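Local coordinates for protein CpuTA1 (Curtobacterium pusillum, PDB 5K3W) that belongs to the class IV aminotransferase family, carries bound pyridoxal-5'-phosphate and assembles as a dimer of two identical chains, at residues T2-T10 against A99-N108; D53-I62 against G112-R122. One frame throughout, in Å; residues are numbered along the deposited sequence.

Interaction 1 (T2-T10 against A99-N108); sequences TRATLLTVT and AGVADYRSRN. With GAB (3-aminobenzoic acid), chain D.
Arg107 and Asn108, at the C-terminal end of helix 90-108, close on the backbone of Arg3 just ahead of strand 5-9, an alpha-on-beta packing on one face of the antiparallel sheet of a class IV aminotransferase. The short segment axes pass 8.2 Å apart at 148°, so strand and helix run roughly antiparallel.

Hydrogen bonds come first. The carbonyl oxygen of Arg3 is gripped from opposite faces of its plane: Arg107 NH2 donates to Arg3 O at 2.7 Å, and Asn108 ND2 reaches Arg3 O at 3.1 Å. The same NH2 also donates, within the guanidinium plane, to Thr5 OG1. Thr5 OG1 in turn donates to the anti lone pair of Asp103 OD2, at 2.7 Å. A chi1 of -65° sets this hydroxyl anti to the carbonyl carbon, where it meets both partners.

A salt bridge closes the ring of polar groups, Arg107 NE meeting Asp103 OD2 at 3.0 Å from above the carboxylate plane and fixing the guanidinium's rotation.

Packing supplies the rest. Tyr104 turns its ring edge to Ala4 CA, while Asn108 ND2 sits over the centre of one ring face. Arg3 passes obliquely by Tyr104, CD 3.6 Å from Tyr104 OH; its guanidinium salt-bridges Asp137, and Arg3 NH1 lies 3.5 Å from C4 of 3-aminobenzoic acid. Farther along, Leu7 CD1 rests 3.5 Å from Gly100 CA.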
ATOM      1  N   THR A   2      16.901  -2.543 -23.098  1.00 26.17           N
ATOM      2  CA  THR A   2      15.449  -2.427 -23.043  1.00 21.28           C
ATOM      3  C   THR A   2      15.025  -1.085 -23.630  1.00 21.28           C
ATOM      4  O   THR A   2      15.822  -0.150 -23.672  1.00 25.71           O
ATOM      5  CB  THR A   2      14.934  -2.565 -21.606  1.00 23.93           C
ATOM      6  OG1 THR A   2      13.506  -2.759 -21.607  1.00 46.83           O
ATOM      7  CG2 THR A   2      15.257  -1.334 -20.816  1.00 28.20           C
ATOM      8  N   ARG A   3      13.783  -0.991 -24.105  1.00 21.17           N
ATOM      9  CA  ARG A   3      13.324   0.249 -24.726  1.00 25.04           C
ATOM     10  C   ARG A   3      13.243   1.372 -23.702  1.00 23.14           C
ATOM     11  O   ARG A   3      13.815   2.447 -23.901  1.00 22.37           O
ATOM     12  CB  ARG A   3      11.971   0.035 -25.400  1.00 23.73           C
ATOM     13  CG  ARG A   3      11.496   1.194 -26.267  1.00 21.53           C
ATOM     14  CD  ARG A   3      10.072   0.913 -26.713  1.00 25.40           C
ATOM     15  NE  ARG A   3       9.175   0.842 -25.562  1.00 29.66           N
ATOM     16  CZ  ARG A   3       8.009   0.200 -25.547  1.00 37.27           C
ATOM     17  NH1 ARG A   3       7.590  -0.442 -26.628  1.00 32.41           N
ATOM     18  NH2 ARG A   3       7.267   0.193 -24.443  1.00 28.09           N
ATOM     19  N   ALA A   4      12.562   1.120 -22.584  1.00 21.76           N
ATOM     20  CA  ALA A   4      12.409   2.098 -21.516  1.00 16.24           C
ATOM     21  C   ALA A   4      13.753   2.513 -20.927  1.00 16.30           C
ATOM     22  O   ALA A   4      14.725   1.756 -20.930  1.00 16.51           O
ATOM     23  CB  ALA A   4      11.517   1.533 -20.407  1.00 13.03           C
ATOM     24  N   THR A   5      13.799   3.740 -20.420  1.00 17.89           N
ATOM     25  CA  THR A   5      14.955   4.274 -19.720  1.00 15.65           C
ATOM     26  C   THR A   5      14.704   4.156 -18.228  1.00 23.33           C
ATOM     27  O   THR A   5      13.567   4.315 -17.771  1.00 22.81           O
ATOM     28  CB  THR A   5      15.203   5.746 -20.070  1.00 20.60           C
ATOM     29  OG1 THR A   5      15.557   5.873 -21.448  1.00 26.88           O
ATOM     30  CG2 THR A   5      16.329   6.307 -19.226  1.00 21.54           C
ATOM     31  N   LEU A   6      15.766   3.869 -17.477  1.00 17.96           N
ATOM     32  CA  LEU A   6      15.717   3.819 -16.025  1.00 20.38           C
ATOM     33  C   LEU A   6      16.872   4.636 -15.461  1.00 25.35           C
ATOM     34  O   LEU A   6      18.015   4.501 -15.914  1.00 24.87           O
ATOM     35  CB  LEU A   6      15.796   2.367 -15.497  1.00 17.88           C
ATOM     36  CG  LEU A   6      15.890   2.269 -13.953  1.00 18.37           C
ATOM     37  CD1 LEU A   6      14.633   2.796 -13.257  1.00 12.53           C
ATOM     38  CD2 LEU A   6      16.196   0.877 -13.488  1.00 16.14           C
ATOM     39  N   LEU A   7      16.575   5.461 -14.461  1.00 18.60           N
ATOM     40  CA  LEU A   7      17.583   6.219 -13.736  1.00 19.56           C
ATOM     41  C   LEU A   7      17.469   5.879 -12.262  1.00 20.52           C
ATOM     42  O   LEU A   7      16.383   5.975 -11.680  1.00 23.00           O
ATOM     43  CB  LEU A   7      17.414   7.725 -13.945  1.00 24.63           C
ATOM     44  CG  LEU A   7      17.692   8.249 -15.358  1.00 27.78           C
ATOM     45  CD1 LEU A   7      16.785   9.405 -15.665  1.00 26.75           C
ATOM     46  CD2 LEU A   7      19.144   8.678 -15.513  1.00 27.00           C
ATOM     47  N   THR A   8      18.577   5.443 -11.676  1.00 22.77           N
ATOM     48  CA  THR A   8      18.681   5.316 -10.234  1.00 16.03           C
ATOM     49  C   THR A   8      18.963   6.689  -9.657  1.00 19.51           C
ATOM     50  O   THR A   8      19.937   7.334 -10.051  1.00 26.76           O
ATOM     51  CB  THR A   8      19.803   4.360  -9.865  1.00 21.14           C
ATOM     52  OG1 THR A   8      19.575   3.106 -10.497  1.00 24.95           O
ATOM     53  CG2 THR A   8      19.862   4.164  -8.358  1.00 17.79           C
ATOM     54  N   VAL A   9      18.121   7.146  -8.739  1.00 17.89           N
ATOM     55  CA  VAL A   9      18.352   8.413  -8.060  1.00 20.85           C
ATOM     56  C   VAL A   9      19.154   8.119  -6.796  1.00 24.07           C
ATOM     57  O   VAL A   9      18.637   7.540  -5.834  1.00 18.52           O
ATOM     58  CB  VAL A   9      17.035   9.130  -7.748  1.00 24.60           C
ATOM     59  CG1 VAL A   9      17.315  10.453  -7.031  1.00 23.91           C
ATOM     60  CG2 VAL A   9      16.237   9.362  -9.042  1.00 15.21           C
ATOM     61  N   THR A  10      20.431   8.489  -6.801  1.00 23.74           N
ATOM     62  CA  THR A  10      21.284   8.209  -5.651  1.00 21.50           C
ATOM     63  C   THR A  10      21.274   9.320  -4.609  1.00 26.47           C
ATOM     64  O   THR A  10      21.861   9.149  -3.540  1.00 22.29           O
ATOM     65  CB  THR A  10      22.722   7.969  -6.097  1.00 19.34           C
ATOM     66  OG1 THR A  10      23.207   9.151  -6.752  1.00 26.36           O
ATOM     67  CG2 THR A  10      22.788   6.793  -7.055  1.00 14.54           C
ATOM     68  N   ALA A  99      16.723  14.238 -18.013  1.00 15.54           N
ATOM     69  CA  ALA A  99      17.735  13.345 -18.564  1.00 16.03           C
ATOM     70  C   ALA A  99      17.106  12.048 -19.063  1.00 25.18           C
ATOM     71  O   ALA A  99      17.492  11.516 -20.118  1.00 19.49           O
ATOM     72  CB  ALA A  99      18.801  13.055 -17.511  1.00 12.90           C
ATOM     73  N   GLY A 100      16.126  11.532 -18.318  1.00 17.50           N
ATOM     74  CA  GLY A 100      15.444  10.324 -18.742  1.00 16.27           C
ATOM     75  C   GLY A 100      14.678  10.523 -20.036  1.00 15.87           C
ATOM     76  O   GLY A 100      14.736   9.688 -20.941  1.00 17.71           O
ATOM     77  N   VAL A 101      13.947  11.629 -20.147  1.00 16.13           N
ATOM     78  CA  VAL A 101      13.269  11.902 -21.408  1.00 22.48           C
ATOM     79  C   VAL A 101      14.297  12.037 -22.519  1.00 23.22           C
ATOM     80  O   VAL A 101      14.113  11.521 -23.629  1.00 23.56           O
ATOM     81  CB  VAL A 101      12.372  13.150 -21.289  1.00 21.33           C
ATOM     82  CG1 VAL A 101      11.897  13.590 -22.669  1.00 15.72           C
ATOM     83  CG2 VAL A 101      11.163  12.845 -20.391  1.00 15.95           C
ATOM     84  N   ALA A 102      15.421  12.686 -22.219  1.00 21.30           N
ATOM     85  CA  ALA A 102      16.435  12.896 -23.238  1.00 20.44           C
ATOM     86  C   ALA A 102      17.020  11.566 -23.688  1.00 24.45           C
ATOM     87  O   ALA A 102      17.173  11.328 -24.893  1.00 22.79           O
ATOM     88  CB  ALA A 102      17.527  13.839 -22.709  1.00 13.30           C
ATOM     89  N   ASP A 103      17.323  10.676 -22.736  1.00 20.56           N
ATOM     90  CA  ASP A 103      17.932   9.399 -23.098  1.00 23.36           C
ATOM     91  C   ASP A 103      16.954   8.500 -23.844  1.00 22.82           C
ATOM     92  O   ASP A 103      17.334   7.820 -24.806  1.00 29.31           O
ATOM     93  CB  ASP A 103      18.448   8.677 -21.860  1.00 19.18           C
ATOM     94  CG  ASP A 103      18.968   7.297 -22.190  1.00 23.86           C
ATOM     95  OD1 ASP A 103      20.168   7.181 -22.528  1.00 22.13           O
ATOM     96  OD2 ASP A 103      18.169   6.329 -22.134  1.00 25.26           O
ATOM     97  N   TYR A 104      15.697   8.471 -23.412  1.00 17.92           N
ATOM     98  CA  TYR A 104      14.709   7.687 -24.137  1.00 21.95           C
ATOM     99  C   TYR A 104      14.633   8.128 -25.595  1.00 22.51           C
ATOM    100  O   TYR A 104      14.622   7.295 -26.504  1.00 21.45           O
ATOM    101  CB  TYR A 104      13.338   7.800 -23.471  1.00 17.02           C
ATOM    102  CG  TYR A 104      12.331   6.882 -24.112  1.00 20.96           C
ATOM    103  CD1 TYR A 104      11.651   7.271 -25.269  1.00 16.34           C
ATOM    104  CD2 TYR A 104      12.080   5.606 -23.584  1.00 17.67           C
ATOM    105  CE1 TYR A 104      10.741   6.436 -25.877  1.00 19.72           C
ATOM    106  CE2 TYR A 104      11.161   4.757 -24.186  1.00 20.23           C
ATOM    107  CZ  TYR A 104      10.495   5.179 -25.335  1.00 24.27           C
ATOM    108  OH  TYR A 104       9.586   4.356 -25.953  1.00 19.98           O
ATOM    109  N   ARG A 105      14.580   9.437 -25.841  1.00 22.58           N
ATOM    110  CA  ARG A 105      14.389   9.901 -27.208  1.00 23.19           C
ATOM    111  C   ARG A 105      15.650   9.743 -28.045  1.00 20.59           C
ATOM    112  O   ARG A 105      15.563   9.520 -29.256  1.00 17.68           O
ATOM    113  CB  ARG A 105      13.910  11.357 -27.209  1.00 22.60           C
ATOM    114  CG  ARG A 105      12.433  11.495 -26.844  1.00 30.88           C
ATOM    115  CD  ARG A 105      12.116  12.819 -26.153  1.00 37.06           C
ATOM    116  NE  ARG A 105      12.328  13.973 -27.022  1.00 27.80           N
ATOM    117  CZ  ARG A 105      11.486  14.338 -27.982  1.00 36.50           C
ATOM    118  NH1 ARG A 105      10.385  13.636 -28.196  1.00 37.47           N
ATOM    119  NH2 ARG A 105      11.748  15.393 -28.740  1.00 41.86           N
ATOM    120  N   SER A 106      16.826   9.836 -27.439  1.00 19.35           N
ATOM    121  CA  SER A 106      18.021   9.735 -28.260  1.00 23.94           C
ATOM    122  C   SER A 106      18.220   8.311 -28.754  1.00 29.61           C
ATOM    123  O   SER A 106      18.815   8.108 -29.819  1.00 30.53           O
ATOM    124  CB  SER A 106      19.252  10.231 -27.497  1.00 20.30           C
ATOM    125  OG  SER A 106      19.647   9.312 -26.511  1.00 24.79           O
ATOM    126  N   ARG A 107      17.708   7.322 -28.015  1.00 25.13           N
ATOM    127  CA  ARG A 107      17.766   5.927 -28.436  1.00 22.71           C
ATOM    128  C   ARG A 107      16.572   5.514 -29.284  1.00 18.91           C
ATOM    129  O   ARG A 107      16.737   4.784 -30.267  1.00 19.71           O
ATOM    130  CB  ARG A 107      17.849   5.006 -27.213  1.00 24.05           C
ATOM    131  CG  ARG A 107      19.137   5.121 -26.439  1.00 16.43           C
ATOM    132  CD  ARG A 107      19.159   4.156 -25.266  1.00 24.61           C
ATOM    133  NE  ARG A 107      18.049   4.358 -24.338  1.00 22.02           N
ATOM    134  CZ  ARG A 107      17.022   3.526 -24.211  1.00 21.68           C
ATOM    135  NH1 ARG A 107      16.961   2.426 -24.947  1.00 24.25           N
ATOM    136  NH2 ARG A 107      16.067   3.785 -23.341  1.00 18.59           N
ATOM    137  N   ASN A 108      15.366   5.948 -28.920  1.00 19.20           N
ATOM    138  CA  ASN A 108      14.141   5.473 -29.556  1.00 21.88           C
ATOM    139  C   ASN A 108      13.541   6.474 -30.524  1.00 17.23           C
ATOM    140  O   ASN A 108      12.504   6.179 -31.124  1.00 22.47           O
ATOM    141  CB  ASN A 108      13.102   5.107 -28.490  1.00 15.57           C
ATOM    142  CG  ASN A 108      13.626   4.086 -27.519  1.00 19.18           C
ATOM    143  OD1 ASN A 108      13.927   2.963 -27.907  1.00 27.42           O
ATOM    144  ND2 ASN A 108      13.764   4.467 -26.253  1.00 20.39           N
TER
HETATM  145  C1' GAB D 402      13.889  -2.298 -27.692  1.00 37.41           C
HETATM  146  O1' GAB D 402      14.471  -1.308 -28.216  1.00 25.11           O
HETATM  147  O2' GAB D 402      14.520  -3.151 -26.971  1.00 32.94           O
HETATM  148  C1  GAB D 402      12.389  -2.398 -27.993  1.00 41.52           C
HETATM  149  C2  GAB D 402      11.551  -3.289 -27.316  1.00 43.80           C
HETATM  150  C3  GAB D 402      10.196  -3.330 -27.626  1.00 33.59           C
HETATM  151  C4  GAB D 402       9.686  -2.490 -28.606  1.00 39.94           C
HETATM  152  C5  GAB D 402      10.520  -1.607 -29.274  1.00 34.12           C
HETATM  153  C6  GAB D 402      11.872  -1.553 -28.970  1.00 28.61           C
HETATM  154  N3  GAB D 402       9.314  -4.263 -26.949  1.00 45.90           N

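Interaction 2 (D53-I62 against G112-R122); sequences DGVFETIAVI and GELFAKLILTR
Asp53 and Arg122 meet at one end of an antiparallel beta ladder, two neighbouring strands of the antiparallel sheet in this class IV aminotransferase, 114-121 and 54-62, the latter flanked on its other side by the short strand 65-66. Eight backbone hydrogen bonds, two in each of the pairs Val55-Leu120, Glu57-Leu118, Ile59-Ala116 and Val61-Leu114, hold the strands together. Gly54 faces Thr121 with their CA atoms only 3.9 Å apart, a closeness that the absence of a side chain on Gly54 permits.

Side chains alternate between two faces. On one, Val55, Glu57, Ile59 and Val61 join Leu114, Ala116, Leu118 and Leu120 beneath helices 69-82 and 90-108; Ile59 CD1 touches Leu118 CD1 at 3.5 Å. Glu57 carries its carboxylate away from the strand pair to Arg75 and His72. The other face, which turns toward the cofactor, carries Phe56, whose side chain is about 4 Å from bound pyridoxal-5'-phosphate between nearest atoms. Thr58 OG1 lies in the plane of the Phe56 ring at its edge, and also 3.1 Å from Lys117 CE.

Arg122 shows how the end is fastened. Arg122 CB lies 3.8 Å from Asp53 OD2; CG, anti to the backbone N (chi1 -155°), sets the chain on course toward Asp53, and Arg122 CD comes to 3.4 Å from Asp53 OD2. A bend at chi3 then lets the guanidinium present its NE side to the carboxylate, the two planes 32° apart. In this side-on, two-nitrogen salt bridge, Arg122 NE meets Asp53 OD2 from above the carboxylate plane, while Arg122 NH2, which also donates to Leu83 O, makes a nearly straight bond (166°) to Asp53 OD1 at 2.8 Å.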
ATOM      1  N   ASP A  53       5.882   1.195   1.295  1.00 18.89           N
ATOM      2  CA  ASP A  53       6.181   2.399   2.070  1.00 18.96           C
ATOM      3  C   ASP A  53       6.981   3.376   1.216  1.00 23.48           C
ATOM      4  O   ASP A  53       8.214   3.419   1.272  1.00 21.66           O
ATOM      5  CB  ASP A  53       6.943   2.020   3.337  1.00 19.34           C
ATOM      6  CG  ASP A  53       7.009   3.155   4.350  1.00 20.79           C
ATOM      7  OD1 ASP A  53       6.287   4.155   4.164  1.00 21.12           O
ATOM      8  OD2 ASP A  53       7.770   3.032   5.334  1.00 17.62           O
ATOM      9  N   GLY A  54       6.273   4.182   0.437  1.00 21.06           N
ATOM     10  CA  GLY A  54       6.923   5.194  -0.376  1.00 18.15           C
ATOM     11  C   GLY A  54       5.877   6.019  -1.085  1.00 21.57           C
ATOM     12  O   GLY A  54       4.671   5.837  -0.890  1.00 23.19           O
ATOM     13  N   VAL A  55       6.353   6.936  -1.927  1.00 13.95           N
ATOM     14  CA  VAL A  55       5.461   7.788  -2.698  1.00 18.11           C
ATOM     15  C   VAL A  55       5.870   7.742  -4.169  1.00 18.85           C
ATOM     16  O   VAL A  55       6.959   7.287  -4.523  1.00 19.03           O
ATOM     17  CB  VAL A  55       5.451   9.233  -2.151  1.00 17.94           C
ATOM     18  CG1 VAL A  55       4.884   9.250  -0.738  1.00 16.58           C
ATOM     19  CG2 VAL A  55       6.848   9.807  -2.156  1.00 16.80           C
ATOM     20  N   PHE A  56       4.975   8.200  -5.039  1.00 15.02           N
ATOM     21  CA  PHE A  56       5.288   8.178  -6.458  1.00 19.13           C
ATOM     22  C   PHE A  56       4.554   9.300  -7.169  1.00 16.73           C
ATOM     23  O   PHE A  56       3.588   9.858  -6.650  1.00 20.72           O
ATOM     24  CB  PHE A  56       4.927   6.833  -7.104  1.00 17.62           C
ATOM     25  CG  PHE A  56       3.467   6.687  -7.411  1.00 19.73           C
ATOM     26  CD1 PHE A  56       2.573   6.305  -6.409  1.00 11.83           C
ATOM     27  CD2 PHE A  56       2.982   6.947  -8.699  1.00 22.43           C
ATOM     28  CE1 PHE A  56       1.221   6.177  -6.675  1.00 17.95           C
ATOM     29  CE2 PHE A  56       1.628   6.812  -8.986  1.00 21.73           C
ATOM     30  CZ  PHE A  56       0.738   6.419  -7.972  1.00 22.95           C
ATOM     31  N   GLU A  57       5.027   9.611  -8.376  1.00 15.19           N
ATOM     32  CA  GLU A  57       4.353  10.512  -9.307  1.00 17.88           C
ATOM     33  C   GLU A  57       4.397   9.908 -10.702  1.00 17.32           C
ATOM     34  O   GLU A  57       5.391   9.277 -11.083  1.00 19.17           O
ATOM     35  CB  GLU A  57       5.014  11.905  -9.347  1.00 19.57           C
ATOM     36  CG  GLU A  57       4.716  12.776  -8.154  1.00 15.82           C
ATOM     37  CD  GLU A  57       3.295  13.262  -8.161  1.00 21.32           C
ATOM     38  OE1 GLU A  57       2.694  13.366  -9.257  1.00 16.39           O
ATOM     39  OE2 GLU A  57       2.777  13.539  -7.062  1.00 25.98           O
ATOM     40  N   THR A  58       3.334  10.119 -11.469  1.00 17.86           N
ATOM     41  CA  THR A  58       3.300   9.734 -12.874  1.00 19.54           C
ATOM     42  C   THR A  58       3.042  10.982 -13.706  1.00 19.35           C
ATOM     43  O   THR A  58       2.087  11.715 -13.433  1.00 15.15           O
ATOM     44  CB  THR A  58       2.226   8.683 -13.144  1.00 13.80           C
ATOM     45  OG1 THR A  58       2.439   7.565 -12.276  1.00 28.98           O
ATOM     46  CG2 THR A  58       2.336   8.203 -14.564  1.00 12.33           C
ATOM     47  N   ILE A  59       3.887  11.213 -14.716  1.00 16.62           N
ATOM     48  CA  ILE A  59       3.919  12.468 -15.460  1.00 13.73           C
ATOM     49  C   ILE A  59       3.869  12.182 -16.954  1.00 19.75           C
ATOM     50  O   ILE A  59       4.746  11.494 -17.488  1.00 19.16           O
ATOM     51  CB  ILE A  59       5.171  13.283 -15.123  1.00 16.27           C
ATOM     52  CG1 ILE A  59       5.325  13.420 -13.599  1.00 13.45           C
ATOM     53  CG2 ILE A  59       5.117  14.628 -15.837  1.00 15.29           C
ATOM     54  CD1 ILE A  59       6.718  13.939 -13.133  1.00  7.88           C
ATOM     55  N   ALA A  60       2.865  12.730 -17.636  1.00 18.20           N
ATOM     56  CA  ALA A  60       2.809  12.608 -19.087  1.00 16.69           C
ATOM     57  C   ALA A  60       3.943  13.401 -19.737  1.00 23.93           C
ATOM     58  O   ALA A  60       4.280  14.514 -19.313  1.00 22.37           O
ATOM     59  CB  ALA A  60       1.458  13.094 -19.615  1.00 18.08           C
ATOM     60  N   VAL A  61       4.540  12.820 -20.774  1.00 21.07           N
ATOM     61  CA  VAL A  61       5.599  13.473 -21.536  1.00 20.52           C
ATOM     62  C   VAL A  61       5.116  13.549 -22.981  1.00 24.37           C
ATOM     63  O   VAL A  61       5.123  12.553 -23.717  1.00 21.99           O
ATOM     64  CB  VAL A  61       6.945  12.748 -21.415  1.00 25.45           C
ATOM     65  CG1 VAL A  61       8.039  13.568 -22.078  1.00 30.48           C
ATOM     66  CG2 VAL A  61       7.301  12.517 -19.937  1.00 16.53           C
ATOM     67  N   ILE A  62       4.673  14.737 -23.378  1.00 21.52           N
ATOM     68  CA  ILE A  62       4.066  14.992 -24.678  1.00 20.20           C
ATOM     69  C   ILE A  62       5.060  15.795 -25.499  1.00 19.89           C
ATOM     70  O   ILE A  62       5.501  16.873 -25.076  1.00 25.24           O
ATOM     71  CB  ILE A  62       2.723  15.728 -24.532  1.00 24.42           C
ATOM     72  CG1 ILE A  62       1.768  14.915 -23.649  1.00 24.79           C
ATOM     73  CG2 ILE A  62       2.063  15.944 -25.885  1.00 24.73           C
ATOM     74  CD1 ILE A  62       1.417  13.555 -24.243  1.00 22.67           C
ATOM     75  N   GLY A 112       5.049   9.489 -30.243  1.00 37.84           N
ATOM     76  CA  GLY A 112       4.286   8.761 -29.244  1.00 42.38           C
ATOM     77  C   GLY A 112       4.215   9.499 -27.924  1.00 31.36           C
ATOM     78  O   GLY A 112       5.077  10.303 -27.576  1.00 33.16           O
ATOM     79  N   GLU A 113       3.141   9.233 -27.187  1.00 30.88           N
ATOM     80  CA  GLU A 113       3.006   9.765 -25.841  1.00 24.06           C
ATOM     81  C   GLU A 113       3.843   8.914 -24.895  1.00 27.61           C
ATOM     82  O   GLU A 113       3.723   7.684 -24.883  1.00 31.92           O
ATOM     83  CB  GLU A 113       1.543   9.766 -25.401  1.00 25.86           C
ATOM     84  CG  GLU A 113       0.553  10.300 -26.418  1.00 20.57           C
ATOM     85  CD  GLU A 113      -0.889  10.311 -25.896  1.00 33.28           C
ATOM     86  OE1 GLU A 113      -1.126   9.919 -24.721  1.00 24.16           O
ATOM     87  OE2 GLU A 113      -1.793  10.715 -26.675  1.00 31.05           O
ATOM     88  N   LEU A 114       4.704   9.555 -24.121  1.00 19.32           N
ATOM     89  CA  LEU A 114       5.473   8.840 -23.117  1.00 20.42           C
ATOM     90  C   LEU A 114       4.991   9.239 -21.734  1.00 24.06           C
ATOM     91  O   LEU A 114       4.184  10.159 -21.562  1.00 18.11           O
ATOM     92  CB  LEU A 114       6.969   9.131 -23.240  1.00 19.87           C
ATOM     93  CG  LEU A 114       7.597   9.192 -24.628  1.00 23.52           C
ATOM     94  CD1 LEU A 114       9.020   9.693 -24.473  1.00 25.90           C
ATOM     95  CD2 LEU A 114       7.574   7.837 -25.315  1.00 17.59           C
ATOM     96  N   PHE A 115       5.517   8.540 -20.737  1.00 18.31           N
ATOM     97  CA  PHE A 115       5.324   8.944 -19.357  1.00 20.68           C
ATOM     98  C   PHE A 115       6.629   8.731 -18.591  1.00 17.38           C
ATOM     99  O   PHE A 115       7.493   7.937 -18.979  1.00 14.64           O
ATOM    100  CB  PHE A 115       4.143   8.182 -18.701  1.00 15.75           C
ATOM    101  CG  PHE A 115       4.417   6.735 -18.470  1.00 15.56           C
ATOM    102  CD1 PHE A 115       4.291   5.820 -19.502  1.00 21.33           C
ATOM    103  CD2 PHE A 115       4.837   6.287 -17.227  1.00 19.12           C
ATOM    104  CE1 PHE A 115       4.561   4.476 -19.305  1.00 20.64           C
ATOM    105  CE2 PHE A 115       5.099   4.949 -17.011  1.00 24.54           C
ATOM    106  CZ  PHE A 115       4.965   4.035 -18.064  1.00 29.41           C
ATOM    107  N   ALA A 116       6.766   9.489 -17.514  1.00 15.63           N
ATOM    108  CA  ALA A 116       7.840   9.349 -16.553  1.00 13.47           C
ATOM    109  C   ALA A 116       7.205   8.986 -15.226  1.00 17.91           C
ATOM    110  O   ALA A 116       6.175   9.554 -14.844  1.00 21.24           O
ATOM    111  CB  ALA A 116       8.649  10.642 -16.425  1.00 11.96           C
ATOM    112  N   LYS A 117       7.793   8.018 -14.545  1.00 18.30           N
ATOM    113  CA  LYS A 117       7.307   7.584 -13.244  1.00 21.22           C
ATOM    114  C   LYS A 117       8.406   7.800 -12.217  1.00 17.14           C
ATOM    115  O   LYS A 117       9.544   7.363 -12.421  1.00 16.75           O
ATOM    116  CB  LYS A 117       6.867   6.115 -13.267  1.00 22.02           C
ATOM    117  CG  LYS A 117       6.471   5.590 -11.873  1.00 30.23           C
ATOM    118  CD  LYS A 117       5.509   4.408 -11.938  1.00 34.29           C
ATOM    119  CE  LYS A 117       4.072   4.888 -12.049  1.00 41.30           C
ATOM    120  NZ  LYS A 117       3.108   3.749 -12.067  1.00 45.11           N
ATOM    121  N   LEU A 118       8.065   8.478 -11.127  1.00 15.73           N
ATOM    122  CA  LEU A 118       9.004   8.765 -10.051  1.00 19.44           C
ATOM    123  C   LEU A 118       8.633   7.911  -8.849  1.00 18.30           C
ATOM    124  O   LEU A 118       7.469   7.897  -8.432  1.00 16.83           O
ATOM    125  CB  LEU A 118       8.985  10.252  -9.669  1.00 12.62           C
ATOM    126  CG  LEU A 118       9.437  11.346 -10.648  1.00 15.75           C
ATOM    127  CD1 LEU A 118       8.731  11.272 -12.009  1.00 15.54           C
ATOM    128  CD2 LEU A 118       9.238  12.739 -10.015  1.00 12.34           C
ATOM    129  N   ILE A 119       9.615   7.215  -8.285  1.00 13.08           N
ATOM    130  CA  ILE A 119       9.360   6.323  -7.166  1.00 13.69           C
ATOM    131  C   ILE A 119      10.359   6.622  -6.059  1.00 17.39           C
ATOM    132  O   ILE A 119      11.572   6.523  -6.267  1.00 14.64           O
ATOM    133  CB  ILE A 119       9.423   4.849  -7.589  1.00 15.40           C
ATOM    134  CG1 ILE A 119       8.246   4.550  -8.522  1.00 13.38           C
ATOM    135  CG2 ILE A 119       9.400   3.939  -6.367  1.00 12.25           C
ATOM    136  CD1 ILE A 119       8.284   3.183  -9.108  1.00 17.65           C
ATOM    137  N   LEU A 120       9.843   6.975  -4.881  1.00 18.21           N
ATOM    138  CA  LEU A 120      10.660   7.316  -3.723  1.00 19.47           C
ATOM    139  C   LEU A 120      10.193   6.490  -2.532  1.00 16.82           C
ATOM    140  O   LEU A 120       9.032   6.595  -2.123  1.00 18.44           O
ATOM    141  CB  LEU A 120      10.566   8.812  -3.412  1.00 19.26           C
ATOM    142  CG  LEU A 120      11.214   9.334  -2.120  1.00 17.98           C
ATOM    143  CD1 LEU A 120      12.666   8.952  -2.064  1.00 20.14           C
ATOM    144  CD2 LEU A 120      11.064  10.846  -2.038  1.00 23.11           C
ATOM    145  N   THR A 121      11.090   5.687  -1.967  1.00 13.63           N
ATOM    146  CA  THR A 121      10.749   4.822  -0.838  1.00 23.20           C
ATOM    147  C   THR A 121      11.622   5.139   0.375  1.00 20.50           C
ATOM    148  O   THR A 121      12.626   5.856   0.287  1.00 26.81           O
ATOM    149  CB  THR A 121      10.909   3.335  -1.189  1.00 16.16           C
ATOM    150  OG1 THR A 121      12.291   2.983  -1.094  1.00 23.09           O
ATOM    151  CG2 THR A 121      10.407   3.040  -2.603  1.00 14.41           C
ATOM    152  N   ARG A 122      11.230   4.575   1.518  1.00 20.17           N
ATOM    153  CA  ARG A 122      11.991   4.736   2.754  1.00 18.93           C
ATOM    154  C   ARG A 122      13.309   3.968   2.723  1.00 23.23           C
ATOM    155  O   ARG A 122      14.121   4.133   3.636  1.00 24.47           O
ATOM    156  CB  ARG A 122      11.136   4.305   3.967  1.00 20.32           C
ATOM    157  CG  ARG A 122      11.536   4.953   5.318  1.00 15.50           C
ATOM    158  CD  ARG A 122      10.462   4.762   6.411  1.00 15.61           C
ATOM    159  NE  ARG A 122       9.101   5.062   5.950  1.00 18.75           N
ATOM    160  CZ  ARG A 122       8.507   6.256   6.025  1.00 19.02           C
ATOM    161  NH1 ARG A 122       9.139   7.293   6.556  1.00 16.23           N
ATOM    162  NH2 ARG A 122       7.276   6.419   5.559  1.00 14.16           N
TER

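Interactions 1 and 2 illustrate how segments that alternate along the chain, three on strands and one on a helix, come together around one sheet: they follow in the order 2-10, 53-62, 99-108, 112-122, so the two contacts cross along the sequence. Their centres lie 13 Å apart. Strand 131-138 separates strand 5-9 from strand 114-121 in the shared six-stranded sheet, and a short connection leads from helix 90-108 to strand 114-121. The helix bridges the contacts, for Tyr104 CE1 packs on Leu114 CD2 at 3.5 Å and Val101 CG2 on Val61 CG1 at 3.6 Å. Interaction 1 thus lies toward the periphery, while interaction 2 is buried nearer the chain centre and the cofactor.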